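Side-chain contacts in unsaturated glucuronyl hydrolase (Streptococcus agalactiae, PDB 2ZZR), which hydrolyses unsaturated disaccharides of chondroitin, hyaluronan and heparin, releasing the 4,5-unsaturated uronic acid from its glycosidic link: residues 108-113 with 117-122; 280-285 with 336-341; 201-206 with 264-269. All blocks are in the same frame, centred on the assembly; numbering follows the deposited sequence. Where two conformers were deposited one is given.

Followed from the N terminus, the chain closes contact 1 first, then contact 3 and last contact 2. The three are in series, with none nested in or crossing another. Contact 1 folds the loop after helix 87-105 back on the first turns of helix 115-130, only a few residues further on. Contact 3 closes a loop of 57 residues, joining helix 192-209 to the start of helix 265-280. Contact 2 takes up the chain where that second helix ends and ties it to helix 328-346 across 50 residues. Contacts 1 and 2 lie on opposite sides of the chain's centre, their nearest atoms about 17 Å apart, and helix 265-280 runs between contacts 3 and 2.

Contact 1. Residues 108-113 with 117-122; sequences IALDHH and FLYTPS
Leu110 reaches out of the loop between helices 87-105 and 115-130 to meet Leu118 and Tyr119, in the (alpha/alpha)6 barrel characteristic of glycoside hydrolase family 88. Its CB already points at the helix. With CG anti to the carbonyl carbon (chi1 -67°), the chain bends at CB toward the helix and forks at CG. One methyl, CD2, lies 3.6 Å from Leu118 CD1 and also approaches the edge of the Tyr119 ring, 4.1 Å from CE2. The other, CD1, ends 3.8 Å from the phenol oxygen OH of Tyr119. That hydroxyl is hydrogen-bonded to Phe100 O on helix 87-105, so the leucine packs beside a tyrosine held from its far end.

The same segments border the active site. Asp114, the probable nucleophile, follows His113 directly, and His113 NE2 is hydrogen-bonded to OD2 of Asp174, the probable proton donor. The preceding residue, His112, sends its imidazole across the Leu118 side chain at about a right angle. The methyl CD1 of Leu118 lies in the imidazole plane, 3.7 Å from His112 NE2.

Contact 2. Residues 280-285 with 336-341; sequences NRLPED and HTMLRS
Leu282 and Met338 cross their side chains at about a right angle, and one leucine methyl sits in the bend of the methionine. Met338 leaves helix 328-346 with CG anti to its own carbonyl carbon, runs nearly extended through chi2 and then turns at chi3 (79°). That turn curls the chain round Leu282 CD1, which lies 3.9 Å from Met338 CE, 4.1 Å from SD and 4.1 Å from CG. The leucine thus touches several atoms of the thioether chain through one branch, in a purely apolar meeting.

Three residues further along each segment the contact becomes polar. The backbones come closest here, with 6.3 Å between Asp285 CA and Ser341 CA, and Ser341 points its CB at the loop. Its hydroxyl donates to the main-chain oxygen of Asp285, with 2.6 Å between Ser341 OG and Asp285 O. The donor stands 23° out of the carbonyl plane, at a C=O...O angle of 141°. A helix side chain therefore satisfies a loop carbonyl, and the bond helps to hold the loop against the helix.

The Asp285 carboxylate is turned to other partners: OD1 forms a salt bridge with Arg302 and OD2 a hydrogen bond with Tyr346 OH, on the last turn of the same helix 328-346. Asp285 is thus tied to that helix through both its backbone and its side chain.

Loop and helix are both part of the (alpha/alpha)6 barrel. The loop bearing Leu282 and Asp285 leads out of helix 265-280, and Met338 also packs on Phe278 and Leu279 near the end of that helix. It also touches Thr307, Ala310, Val311 and Ile314 of helix 304-318, while Leu339 beside it is turned to helix 376-390.

Contact 3. Residues 201-206 with 264-269; sequences HFYASA and DYQQII
A mixed contact, part hydrogen bond and part amide nitrogen set over a ring face, joins Tyr203 and Phe202 of helix 192-209 to Asp264 and Gln267 at the start of helix 265-280, a partly buried contact between helices of the barrel. The phenol of Tyr203 donates to the aspartate, with 2.6 Å between Tyr203 OH and Asp264 OD2. The hydroxyl arrives on the anti side of that oxygen, 25° out of the carboxylate plane, and the ring and carboxylate planes are inclined at 48°.

Next to this bond, Gln267 stands its amide nearly upright on one face of Phe202, NE2 foremost. That nitrogen is 3.3 Å above the ring plane, displaced toward the CE2-CZ rim. Gln267 CG rests on the same rim, 3.7 Å from Phe202 CZ. Phe202 also packs on Ser258, and Gln267 on Tyr259 and Met262, so helix 245-262 flanks the junction.

Both polar side chains are also held within their own segment. With CG trans to the backbone N (chi1 176°), the Asp264 carboxylate reaches Tyr203 OH while its OD1 takes the N-H of Gln266, from above the carboxylate plane. Gln267 OE1 accepts from Asp264 N at 3.2 Å. Being at a helix N terminus probably favours the charged carboxylate as acceptor for Tyr203. The arrangement is a capping box, with Asp264 as N-cap, whose two side chains also meet the neighbouring helix.

Contact 1. Residues 108-113 with 117-122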
ATOM      1  N   ILE A 108       9.284 -14.324 -15.100  1.00 20.27           N
ATOM      2  CA  ILE A 108       8.832 -13.325 -16.062  1.00 19.89           C
ATOM      3  C   ILE A 108       8.557 -11.989 -15.380  1.00 19.46           C
ATOM      4  O   ILE A 108       7.700 -11.903 -14.497  1.00 19.12           O
ATOM      5  CB  ILE A 108       7.553 -13.795 -16.799  1.00 20.28           C
ATOM      6  CG1 ILE A 108       7.834 -15.078 -17.587  1.00 21.44           C
ATOM      7  CG2 ILE A 108       7.006 -12.684 -17.716  1.00 20.63           C
ATOM      8  CD1 ILE A 108       6.582 -15.832 -17.999  1.00 23.61           C
ATOM      9  N   ALA A 109       9.286 -10.954 -15.805  1.00 18.56           N
ATOM     10  CA  ALA A 109       9.073  -9.576 -15.354  1.00 17.95           C
ATOM     11  C   ALA A 109       9.099  -9.415 -13.826  1.00 17.86           C
ATOM     12  O   ALA A 109       8.225  -8.765 -13.244  1.00 17.25           O
ATOM     13  CB  ALA A 109       7.764  -9.016 -15.941  1.00 17.81           C
ATOM     14  N   LEU A 110      10.105 -10.004 -13.186  1.00 17.93           N
ATOM     15  CA  LEU A 110      10.188  -9.977 -11.722  1.00 18.02           C
ATOM     16  C   LEU A 110      11.522  -9.465 -11.160  1.00 18.61           C
ATOM     17  O   LEU A 110      11.842  -9.705  -9.993  1.00 18.33           O
ATOM     18  CB  LEU A 110       9.840 -11.356 -11.144  1.00 18.07           C
ATOM     19  CG  LEU A 110       8.392 -11.836 -11.310  1.00 17.80           C
ATOM     20  CD1 LEU A 110       8.247 -13.266 -10.808  1.00 17.49           C
ATOM     21  CD2 LEU A 110       7.394 -10.916 -10.594  1.00 17.84           C
ATOM     22  N   ASP A 111      12.282  -8.733 -11.976  1.00 18.89           N
ATOM     23  CA  ASP A 111      13.568  -8.192 -11.525  1.00 19.26           C
ATOM     24  C   ASP A 111      13.394  -6.810 -10.915  1.00 18.86           C
ATOM     25  O   ASP A 111      13.839  -5.796 -11.456  1.00 18.83           O
ATOM     26  CB  ASP A 111      14.584  -8.202 -12.667  1.00 19.99           C
ATOM     27  CG  ASP A 111      14.760  -9.574 -13.246  1.00 21.85           C
ATOM     28  OD1 ASP A 111      14.506  -9.739 -14.460  1.00 24.07           O
ATOM     29  OD2 ASP A 111      15.100 -10.503 -12.474  1.00 24.65           O
ATOM     30  N   HIS A 112      12.711  -6.800  -9.772  1.00 18.32           N
ATOM     31  CA  HIS A 112      12.385  -5.590  -9.042  1.00 17.54           C
ATOM     32  C   HIS A 112      11.976  -6.034  -7.631  1.00 17.30           C
ATOM     33  O   HIS A 112      12.022  -7.229  -7.313  1.00 16.80           O
ATOM     34  CB  HIS A 112      11.263  -4.815  -9.745  1.00 17.77           C
ATOM     35  CG  HIS A 112      10.034  -5.631 -10.000  1.00 18.48           C
ATOM     36  ND1 HIS A 112       9.677  -6.077 -11.255  1.00 19.84           N
ATOM     37  CD2 HIS A 112       9.090  -6.102  -9.151  1.00 18.08           C
ATOM     38  CE1 HIS A 112       8.557  -6.774 -11.170  1.00 16.96           C
ATOM     39  NE2 HIS A 112       8.182  -6.808  -9.904  1.00 20.27           N
ATOM     40  N   HIS A 113      11.590  -5.081  -6.795  1.00 17.05           N
ATOM     41  CA  HIS A 113      11.314  -5.357  -5.389  1.00 17.22           C
ATOM     42  C   HIS A 113       9.814  -5.454  -5.092  1.00 16.86           C
ATOM     43  O   HIS A 113       9.418  -5.557  -3.926  1.00 16.25           O
ATOM     44  CB  HIS A 113      11.924  -4.248  -4.528  1.00 18.06           C
ATOM     45  CG  HIS A 113      11.303  -2.909  -4.762  1.00 19.50           C
ATOM     46  ND1 HIS A 113      11.592  -2.137  -5.869  1.00 23.26           N
ATOM     47  CD2 HIS A 113      10.371  -2.223  -4.058  1.00 21.23           C
ATOM     48  CE1 HIS A 113      10.888  -1.020  -5.818  1.00 23.62           C
ATOM     49  NE2 HIS A 113      10.141  -1.046  -4.728  1.00 21.93           N
ATOM     50  N   PHE A 117       3.753  -6.695  -3.460  1.00 12.46           N
ATOM     51  CA  PHE A 117       2.557  -6.138  -4.103  1.00 12.88           C
ATOM     52  C   PHE A 117       1.908  -7.158  -5.039  1.00 12.81           C
ATOM     53  O   PHE A 117       0.680  -7.242  -5.122  1.00 13.37           O
ATOM     54  CB  PHE A 117       2.887  -4.884  -4.919  1.00 12.86           C
ATOM     55  CG  PHE A 117       3.094  -3.634  -4.094  1.00 13.46           C
ATOM     56  CD1 PHE A 117       4.064  -2.708  -4.465  1.00 13.78           C
ATOM     57  CD2 PHE A 117       2.303  -3.361  -2.981  1.00 13.19           C
ATOM     58  CE1 PHE A 117       4.257  -1.539  -3.726  1.00 12.64           C
ATOM     59  CE2 PHE A 117       2.487  -2.190  -2.239  1.00 14.12           C
ATOM     60  CZ  PHE A 117       3.462  -1.280  -2.616  1.00 13.27           C
ATOM     61  N   LEU A 118       2.739  -7.916  -5.748  1.00 12.93           N
ATOM     62  CA  LEU A 118       2.251  -8.886  -6.720  1.00 13.42           C
ATOM     63  C   LEU A 118       1.683 -10.143  -6.073  1.00 13.95           C
ATOM     64  O   LEU A 118       0.585 -10.581  -6.430  1.00 14.42           O
ATOM     65  CB  LEU A 118       3.362  -9.256  -7.710  1.00 13.59           C
ATOM     66  CG  LEU A 118       3.626  -8.211  -8.799  1.00 13.62           C
ATOM     67  CD1 LEU A 118       4.900  -8.534  -9.554  1.00 13.91           C
ATOM     68  CD2 LEU A 118       2.440  -8.079  -9.763  1.00 14.63           C
ATOM     69  N   TYR A 119       2.424 -10.707  -5.123  1.00 14.13           N
ATOM     70  CA  TYR A 119       2.116 -12.042  -4.600  1.00 14.26           C
ATOM     71  C   TYR A 119       1.313 -12.070  -3.310  1.00 14.13           C
ATOM     72  O   TYR A 119       0.613 -13.043  -3.044  1.00 13.93           O
ATOM     73  CB  TYR A 119       3.385 -12.894  -4.506  1.00 14.73           C
ATOM     74  CG  TYR A 119       3.809 -13.348  -5.887  1.00 15.06           C
ATOM     75  CD1 TYR A 119       3.442 -14.604  -6.371  1.00 16.27           C
ATOM     76  CD2 TYR A 119       4.517 -12.494  -6.737  1.00 14.95           C
ATOM     77  CE1 TYR A 119       3.795 -15.008  -7.652  1.00 16.98           C
ATOM     78  CE2 TYR A 119       4.871 -12.889  -8.024  1.00 15.66           C
ATOM     79  CZ  TYR A 119       4.507 -14.144  -8.475  1.00 16.37           C
ATOM     80  OH  TYR A 119       4.842 -14.542  -9.751  1.00 16.18           O
ATOM     81  N   THR A 120       1.406 -11.009  -2.512  1.00 13.91           N
ATOM     82  CA  THR A 120       0.677 -10.971  -1.235  1.00 13.50           C
ATOM     83  C   THR A 120      -0.864 -10.921  -1.379  1.00 13.80           C
ATOM     84  O   THR A 120      -1.554 -11.760  -0.783  1.00 13.96           O
ATOM     85  CB  THR A 120       1.196  -9.850  -0.303  1.00 13.49           C
ATOM     86  OG1 THR A 120       2.589 -10.072  -0.032  1.00 13.26           O
ATOM     87  CG2 THR A 120       0.401  -9.839   1.013  1.00 13.05           C
ATOM     88  N   PRO A 121      -1.407  -9.954  -2.154  1.00 14.28           N
ATOM     89  CA  PRO A 121      -2.865  -9.859  -2.296  1.00 14.18           C
ATOM     90  C   PRO A 121      -3.466 -10.917  -3.223  1.00 14.63           C
ATOM     91  O   PRO A 121      -4.686 -11.021  -3.312  1.00 14.36           O
ATOM     92  CB  PRO A 121      -3.080  -8.462  -2.892  1.00 14.33           C
ATOM     93  CG  PRO A 121      -1.738  -7.771  -2.815  1.00 14.83           C
ATOM     94  CD  PRO A 121      -0.737  -8.865  -2.888  1.00 13.98           C
ATOM     95  N   SER A 122      -2.614 -11.687  -3.895  1.00 14.63           N
ATOM     96  CA  SER A 122      -3.072 -12.714  -4.827  1.00 14.96           C
ATOM     97  C   SER A 122      -2.892 -14.112  -4.237  1.00 15.60           C
ATOM     98  O   SER A 122      -3.873 -14.811  -3.940  1.00 16.74           O
ATOM     99  CB  SER A 122      -2.321 -12.583  -6.154  1.00 14.39           C
ATOM    100  OG  SER A 122      -0.928 -12.773  -5.957  1.00 14.28           O
TER

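Contact 2. Residues 280-285 with 336-341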
ATOM      1  N   ASN A 280      -2.076  16.649   9.043  1.00 16.13           N
ATOM      2  CA  ASN A 280      -1.957  18.112   9.085  1.00 16.62           C
ATOM      3  C   ASN A 280      -1.968  18.766   7.707  1.00 17.43           C
ATOM      4  O   ASN A 280      -2.206  19.975   7.586  1.00 17.71           O
ATOM      5  CB  ASN A 280      -0.702  18.523   9.856  1.00 16.55           C
ATOM      6  CG  ASN A 280      -0.865  18.361  11.354  1.00 15.84           C
ATOM      7  OD1 ASN A 280      -1.979  18.241  11.855  1.00 18.04           O
ATOM      8  ND2 ASN A 280       0.246  18.367  12.075  1.00 16.11           N
ATOM      9  N   ARG A 281      -1.719  17.964   6.677  1.00 17.72           N
ATOM     10  CA  ARG A 281      -1.660  18.474   5.312  1.00 18.64           C
ATOM     11  C   ARG A 281      -2.837  18.039   4.438  1.00 19.10           C
ATOM     12  O   ARG A 281      -2.842  18.269   3.226  1.00 19.70           O
ATOM     13  CB  ARG A 281      -0.309  18.138   4.688  1.00 18.51           C
ATOM     14  CG  ARG A 281       0.814  18.971   5.289  1.00 18.75           C
ATOM     15  CD  ARG A 281       2.182  18.339   5.124  1.00 19.43           C
ATOM     16  NE  ARG A 281       3.213  19.123   5.816  1.00 19.36           N
ATOM     17  CZ  ARG A 281       3.423  19.114   7.134  1.00 20.17           C
ATOM     18  NH1 ARG A 281       2.680  18.355   7.937  1.00 18.79           N
ATOM     19  NH2 ARG A 281       4.391  19.862   7.654  1.00 19.77           N
ATOM     20  N   LEU A 282      -3.843  17.433   5.071  1.00 19.11           N
ATOM     21  CA  LEU A 282      -5.105  17.104   4.407  1.00 19.85           C
ATOM     22  C   LEU A 282      -5.969  18.350   4.221  1.00 20.37           C
ATOM     23  O   LEU A 282      -5.999  19.216   5.100  1.00 20.55           O
ATOM     24  CB  LEU A 282      -5.893  16.061   5.211  1.00 19.55           C
ATOM     25  CG  LEU A 282      -5.315  14.645   5.308  1.00 19.82           C
ATOM     26  CD1 LEU A 282      -6.222  13.785   6.168  1.00 20.38           C
ATOM     27  CD2 LEU A 282      -5.121  14.010   3.934  1.00 19.47           C
ATOM     28  N   PRO A 283      -6.683  18.443   3.083  1.00 21.07           N
ATOM     29  CA  PRO A 283      -7.598  19.565   2.843  1.00 21.62           C
ATOM     30  C   PRO A 283      -8.937  19.394   3.559  1.00 22.23           C
ATOM     31  O   PRO A 283      -9.104  18.459   4.347  1.00 22.41           O
ATOM     32  CB  PRO A 283      -7.807  19.507   1.330  1.00 21.67           C
ATOM     33  CG  PRO A 283      -7.751  18.052   1.031  1.00 21.27           C
ATOM     34  CD  PRO A 283      -6.666  17.508   1.941  1.00 21.03           C
ATOM     35  N   GLU A 284      -9.886  20.287   3.270  1.00 22.82           N
ATOM     36  CA  GLU A 284     -11.184  20.313   3.948  1.00 23.38           C
ATOM     37  C   GLU A 284     -11.922  18.968   3.969  1.00 22.78           C
ATOM     38  O   GLU A 284     -12.476  18.588   5.003  1.00 22.87           O
ATOM     39  CB  GLU A 284     -12.078  21.412   3.351  1.00 23.88           C
ATOM     40  CG  GLU A 284     -13.164  21.940   4.291  1.00 27.30           C
ATOM     41  CD  GLU A 284     -14.361  21.010   4.426  1.00 31.48           C
ATOM     42  OE1 GLU A 284     -14.704  20.312   3.442  1.00 33.61           O
ATOM     43  OE2 GLU A 284     -14.966  20.980   5.523  1.00 34.20           O
ATOM     44  N   ASP A 285     -11.942  18.256   2.839  1.00 22.18           N
ATOM     45  CA  ASP A 285     -12.643  16.970   2.760  1.00 21.63           C
ATOM     46  C   ASP A 285     -11.787  15.776   3.221  1.00 21.02           C
ATOM     47  O   ASP A 285     -12.196  14.626   3.079  1.00 21.16           O
ATOM     48  CB  ASP A 285     -13.257  16.740   1.362  1.00 21.66           C
ATOM     49  CG  ASP A 285     -12.223  16.394   0.289  1.00 22.11           C
ATOM     50  OD1 ASP A 285     -11.010  16.318   0.584  1.00 22.32           O
ATOM     51  OD2 ASP A 285     -12.642  16.189  -0.873  1.00 21.71           O
ATOM     52  N   HIS A 336     -12.140   7.336  10.046  1.00 15.10           N
ATOM     53  CA  HIS A 336     -13.566   7.362   9.706  1.00 15.74           C
ATOM     54  C   HIS A 336     -13.925   8.524   8.773  1.00 16.19           C
ATOM     55  O   HIS A 336     -14.661   8.320   7.802  1.00 16.44           O
ATOM     56  CB  HIS A 336     -14.427   7.419  10.968  1.00 15.76           C
ATOM     57  CG  HIS A 336     -14.742   6.074  11.545  1.00 15.78           C
ATOM     58  ND1 HIS A 336     -13.851   5.364  12.319  1.00 17.30           N
ATOM     59  CD2 HIS A 336     -15.859   5.314  11.465  1.00 15.87           C
ATOM     60  CE1 HIS A 336     -14.408   4.227  12.699  1.00 14.78           C
ATOM     61  NE2 HIS A 336     -15.627   4.174  12.196  1.00 17.83           N
ATOM     62  N   THR A 337     -13.409   9.720   9.075  1.00 16.63           N
ATOM     63  CA  THR A 337     -13.679  10.908   8.261  0.50 17.07           C
ATOM     64  C   THR A 337     -13.115  10.745   6.849  1.00 17.28           C
ATOM     65  O   THR A 337     -13.789  11.058   5.862  1.00 17.24           O
ATOM     66  CB  THR A 337     -13.087  12.185   8.897  0.50 17.21           C
ATOM     67  OG1 THR A 337     -13.389  12.214  10.296  0.50 18.48           O
ATOM     68  CG2 THR A 337     -13.665  13.430   8.237  0.50 17.04           C
ATOM     69  N   MET A 338     -11.880  10.251   6.770  1.00 16.89           N
ATOM     70  CA  MET A 338     -11.187  10.040   5.503  1.00 17.08           C
ATOM     71  C   MET A 338     -11.911   8.997   4.655  1.00 16.88           C
ATOM     72  O   MET A 338     -12.171   9.221   3.471  1.00 16.77           O
ATOM     73  CB  MET A 338      -9.735   9.628   5.764  1.00 16.48           C
ATOM     74  CG  MET A 338      -8.905  10.708   6.478  1.00 17.11           C
ATOM     75  SD  MET A 338      -7.449  10.035   7.318  1.00 18.71           S
ATOM     76  CE  MET A 338      -6.358   9.846   5.918  1.00 17.18           C
ATOM     77  N   LEU A 339     -12.256   7.866   5.268  1.00 16.56           N
ATOM     78  CA  LEU A 339     -12.973   6.818   4.554  1.00 16.49           C
ATOM     79  C   LEU A 339     -14.372   7.282   4.136  1.00 17.17           C
ATOM     80  O   LEU A 339     -14.826   6.965   3.032  1.00 17.16           O
ATOM     81  CB  LEU A 339     -13.033   5.526   5.377  1.00 16.24           C
ATOM     82  CG  LEU A 339     -13.585   4.263   4.694  1.00 15.70           C
ATOM     83  CD1 LEU A 339     -12.910   3.949   3.344  1.00 15.12           C
ATOM     84  CD2 LEU A 339     -13.478   3.073   5.633  1.00 16.30           C
ATOM     85  N   ARG A 340     -15.046   8.027   5.013  1.00 17.77           N
ATOM     86  CA  ARG A 340     -16.360   8.591   4.676  1.00 18.71           C
ATOM     87  C   ARG A 340     -16.274   9.438   3.406  1.00 18.82           C
ATOM     88  O   ARG A 340     -17.088   9.279   2.497  1.00 18.95           O
ATOM     89  CB  ARG A 340     -16.935   9.432   5.819  1.00 18.56           C
ATOM     90  CG  ARG A 340     -18.294  10.052   5.464  1.00 19.19           C
ATOM     91  CD  ARG A 340     -18.890  10.880   6.590  1.00 19.30           C
ATOM     92  NE  ARG A 340     -19.290  10.070   7.742  1.00 20.01           N
ATOM     93  CZ  ARG A 340     -20.354   9.268   7.779  1.00 21.05           C
ATOM     94  NH1 ARG A 340     -21.146   9.141   6.722  1.00 20.76           N
ATOM     95  NH2 ARG A 340     -20.626   8.583   8.882  1.00 21.76           N
ATOM     96  N   SER A 341     -15.281  10.327   3.349  1.00 19.22           N
ATOM     97  CA  SER A 341     -15.075  11.164   2.169  1.00 19.70           C
ATOM     98  C   SER A 341     -14.813  10.336   0.912  1.00 19.53           C
ATOM     99  O   SER A 341     -15.358  10.635  -0.153  1.00 19.45           O
ATOM    100  CB  SER A 341     -13.947  12.164   2.390  1.00 19.90           C
ATOM    101  OG  SER A 341     -14.379  13.218   3.228  1.00 22.44           O
TER

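Contact 3. Residues 201-206 with 264-269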
ATOM      1  N   HIS A 201      16.116  -4.275   6.318  1.00 14.58           N
ATOM      2  CA  HIS A 201      15.509  -3.366   5.348  1.00 13.70           C
ATOM      3  C   HIS A 201      14.619  -2.346   6.031  1.00 13.22           C
ATOM      4  O   HIS A 201      14.627  -1.171   5.667  1.00 12.73           O
ATOM      5  CB  HIS A 201      14.705  -4.098   4.274  1.00 13.72           C
ATOM      6  CG  HIS A 201      14.092  -3.165   3.281  1.00 13.90           C
ATOM      7  ND1 HIS A 201      14.731  -2.809   2.113  1.00 15.36           N
ATOM      8  CD2 HIS A 201      12.940  -2.455   3.314  1.00 14.17           C
ATOM      9  CE1 HIS A 201      13.982  -1.945   1.451  1.00 14.73           C
ATOM     10  NE2 HIS A 201      12.892  -1.710   2.160  1.00 15.02           N
ATOM     11  N   PHE A 202      13.847  -2.789   7.022  1.00 12.70           N
ATOM     12  CA  PHE A 202      13.012  -1.854   7.740  1.00 12.60           C
ATOM     13  C   PHE A 202      13.831  -0.712   8.353  1.00 12.66           C
ATOM     14  O   PHE A 202      13.510   0.454   8.158  1.00 12.31           O
ATOM     15  CB  PHE A 202      12.140  -2.499   8.835  1.00 12.61           C
ATOM     16  CG  PHE A 202      11.312  -1.479   9.549  1.00 12.31           C
ATOM     17  CD1 PHE A 202      10.091  -1.067   9.017  1.00 12.96           C
ATOM     18  CD2 PHE A 202      11.812  -0.826  10.676  1.00 12.88           C
ATOM     19  CE1 PHE A 202       9.347  -0.061   9.634  1.00 12.85           C
ATOM     20  CE2 PHE A 202      11.084   0.174  11.297  1.00 13.47           C
ATOM     21  CZ  PHE A 202       9.843   0.566  10.772  1.00 13.11           C
ATOM     22  N   TYR A 203      14.884  -1.053   9.091  1.00 13.15           N
ATOM     23  CA  TYR A 203      15.684  -0.022   9.761  1.00 13.62           C
ATOM     24  C   TYR A 203      16.448   0.869   8.791  1.00 13.52           C
ATOM     25  O   TYR A 203      16.574   2.057   9.030  1.00 13.63           O
ATOM     26  CB  TYR A 203      16.609  -0.626  10.820  1.00 14.01           C
ATOM     27  CG  TYR A 203      15.856  -1.088  12.048  1.00 13.95           C
ATOM     28  CD1 TYR A 203      15.804  -2.436  12.392  1.00 14.82           C
ATOM     29  CD2 TYR A 203      15.168  -0.172  12.853  1.00 14.80           C
ATOM     30  CE1 TYR A 203      15.107  -2.864  13.520  1.00 14.80           C
ATOM     31  CE2 TYR A 203      14.462  -0.590  13.985  1.00 14.74           C
ATOM     32  CZ  TYR A 203      14.440  -1.938  14.309  1.00 15.03           C
ATOM     33  OH  TYR A 203      13.748  -2.369  15.425  1.00 15.90           O
ATOM     34  N   ALA A 204      16.935   0.292   7.696  1.00 13.67           N
ATOM     35  CA  ALA A 204      17.574   1.086   6.638  1.00 14.02           C
ATOM     36  C   ALA A 204      16.592   2.125   6.095  1.00 14.29           C
ATOM     37  O   ALA A 204      16.956   3.282   5.843  1.00 14.82           O
ATOM     38  CB  ALA A 204      18.087   0.181   5.528  1.00 14.04           C
ATOM     39  N   SER A 205      15.334   1.717   5.946  1.00 14.07           N
ATOM     40  CA  SER A 205      14.290   2.627   5.505  1.00 13.93           C
ATOM     41  C   SER A 205      13.994   3.686   6.572  1.00 14.07           C
ATOM     42  O   SER A 205      14.053   4.892   6.302  1.00 14.40           O
ATOM     43  CB  SER A 205      13.024   1.846   5.157  1.00 13.51           C
ATOM     44  OG  SER A 205      13.258   0.932   4.098  1.00 14.16           O
ATOM     45  N   ALA A 206      13.691   3.225   7.787  1.00 14.05           N
ATOM     46  CA  ALA A 206      13.281   4.104   8.883  1.00 14.58           C
ATOM     47  C   ALA A 206      14.301   5.205   9.161  1.00 14.89           C
ATOM     48  O   ALA A 206      13.937   6.345   9.444  1.00 15.24           O
ATOM     49  CB  ALA A 206      13.035   3.287  10.155  1.00 14.73           C
ATOM     50  N   ASP A 264       8.668  -3.213  17.949  1.00 13.72           N
ATOM     51  CA  ASP A 264       9.580  -2.185  18.431  1.00 13.93           C
ATOM     52  C   ASP A 264       8.764  -0.917  18.617  1.00 13.91           C
ATOM     53  O   ASP A 264       8.221  -0.389  17.651  1.00 13.64           O
ATOM     54  CB  ASP A 264      10.710  -1.995  17.405  1.00 13.86           C
ATOM     55  CG  ASP A 264      11.671  -0.867  17.759  1.00 14.81           C
ATOM     56  OD1 ASP A 264      11.529  -0.225  18.824  1.00 15.46           O
ATOM     57  OD2 ASP A 264      12.583  -0.627  16.941  1.00 16.51           O
ATOM     58  N   TYR A 265       8.659  -0.438  19.856  1.00 13.83           N
ATOM     59  CA  TYR A 265       7.870   0.763  20.137  1.00 14.07           C
ATOM     60  C   TYR A 265       8.338   2.006  19.361  1.00 13.71           C
ATOM     61  O   TYR A 265       7.548   2.918  19.116  1.00 13.64           O
ATOM     62  CB  TYR A 265       7.796   1.059  21.646  1.00 14.81           C
ATOM     63  CG  TYR A 265       6.858   2.197  21.960  1.00 15.26           C
ATOM     64  CD1 TYR A 265       7.349   3.485  22.205  1.00 15.83           C
ATOM     65  CD2 TYR A 265       5.473   2.001  21.975  1.00 15.80           C
ATOM     66  CE1 TYR A 265       6.492   4.536  22.473  1.00 16.17           C
ATOM     67  CE2 TYR A 265       4.602   3.052  22.240  1.00 16.76           C
ATOM     68  CZ  TYR A 265       5.120   4.316  22.485  1.00 17.20           C
ATOM     69  OH  TYR A 265       4.265   5.356  22.740  1.00 17.73           O
ATOM     70  N   GLN A 266       9.613   2.032  18.970  1.00 13.89           N
ATOM     71  CA  GLN A 266      10.119   3.104  18.096  1.00 13.69           C
ATOM     72  C   GLN A 266       9.275   3.229  16.818  1.00 13.69           C
ATOM     73  O   GLN A 266       9.167   4.307  16.237  1.00 13.54           O
ATOM     74  CB  GLN A 266      11.568   2.844  17.698  1.00 13.92           C
ATOM     75  CG  GLN A 266      12.563   2.886  18.836  1.00 14.49           C
ATOM     76  CD  GLN A 266      13.969   2.657  18.349  1.00 16.51           C
ATOM     77  OE1 GLN A 266      14.295   1.584  17.832  1.00 19.15           O
ATOM     78  NE2 GLN A 266      14.814   3.662  18.509  1.00 15.00           N
ATOM     79  N   GLN A 267       8.696   2.113  16.381  1.00 13.27           N
ATOM     80  CA  GLN A 267       7.859   2.107  15.184  1.00 12.67           C
ATOM     81  C   GLN A 267       6.530   2.822  15.406  1.00 12.39           C
ATOM     82  O   GLN A 267       6.003   3.470  14.498  1.00 11.96           O
ATOM     83  CB  GLN A 267       7.620   0.673  14.712  1.00 12.38           C
ATOM     84  CG  GLN A 267       8.886  -0.038  14.274  1.00 12.47           C
ATOM     85  CD  GLN A 267       8.660  -1.511  14.019  1.00 13.91           C
ATOM     86  OE1 GLN A 267       8.261  -2.246  14.917  1.00 11.81           O
ATOM     87  NE2 GLN A 267       8.944  -1.959  12.791  1.00 13.66           N
ATOM     88  N   ILE A 268       5.980   2.704  16.611  1.00 11.88           N
ATOM     89  CA  ILE A 268       4.766   3.435  16.956  1.00 12.25           C
ATOM     90  C   ILE A 268       5.045   4.946  16.927  1.00 12.44           C
ATOM     91  O   ILE A 268       4.252   5.718  16.394  1.00 12.45           O
ATOM     92  CB  ILE A 268       4.188   2.965  18.317  1.00 11.94           C
ATOM     93  CG1 ILE A 268       3.476   1.612  18.137  1.00 12.51           C
ATOM     94  CG2 ILE A 268       3.224   4.011  18.906  1.00 13.01           C
ATOM     95  CD1 ILE A 268       3.037   0.944  19.436  1.00 12.11           C
ATOM     96  N   ILE A 269       6.184   5.358  17.480  1.00 12.72           N
ATOM     97  CA  ILE A 269       6.550   6.779  17.458  1.00 12.85           C
ATOM     98  C   ILE A 269       6.768   7.268  16.016  1.00 12.73           C
ATOM     99  O   ILE A 269       6.299   8.353  15.644  1.00 12.63           O
ATOM    100  CB  ILE A 269       7.772   7.075  18.372  1.00 12.91           C
ATOM    101  CG1 ILE A 269       7.436   6.782  19.847  1.00 13.55           C
ATOM    102  CG2 ILE A 269       8.248   8.522  18.208  1.00 13.93           C
ATOM    103  CD1 ILE A 269       6.146   7.402  20.365  1.00 15.22           C
TER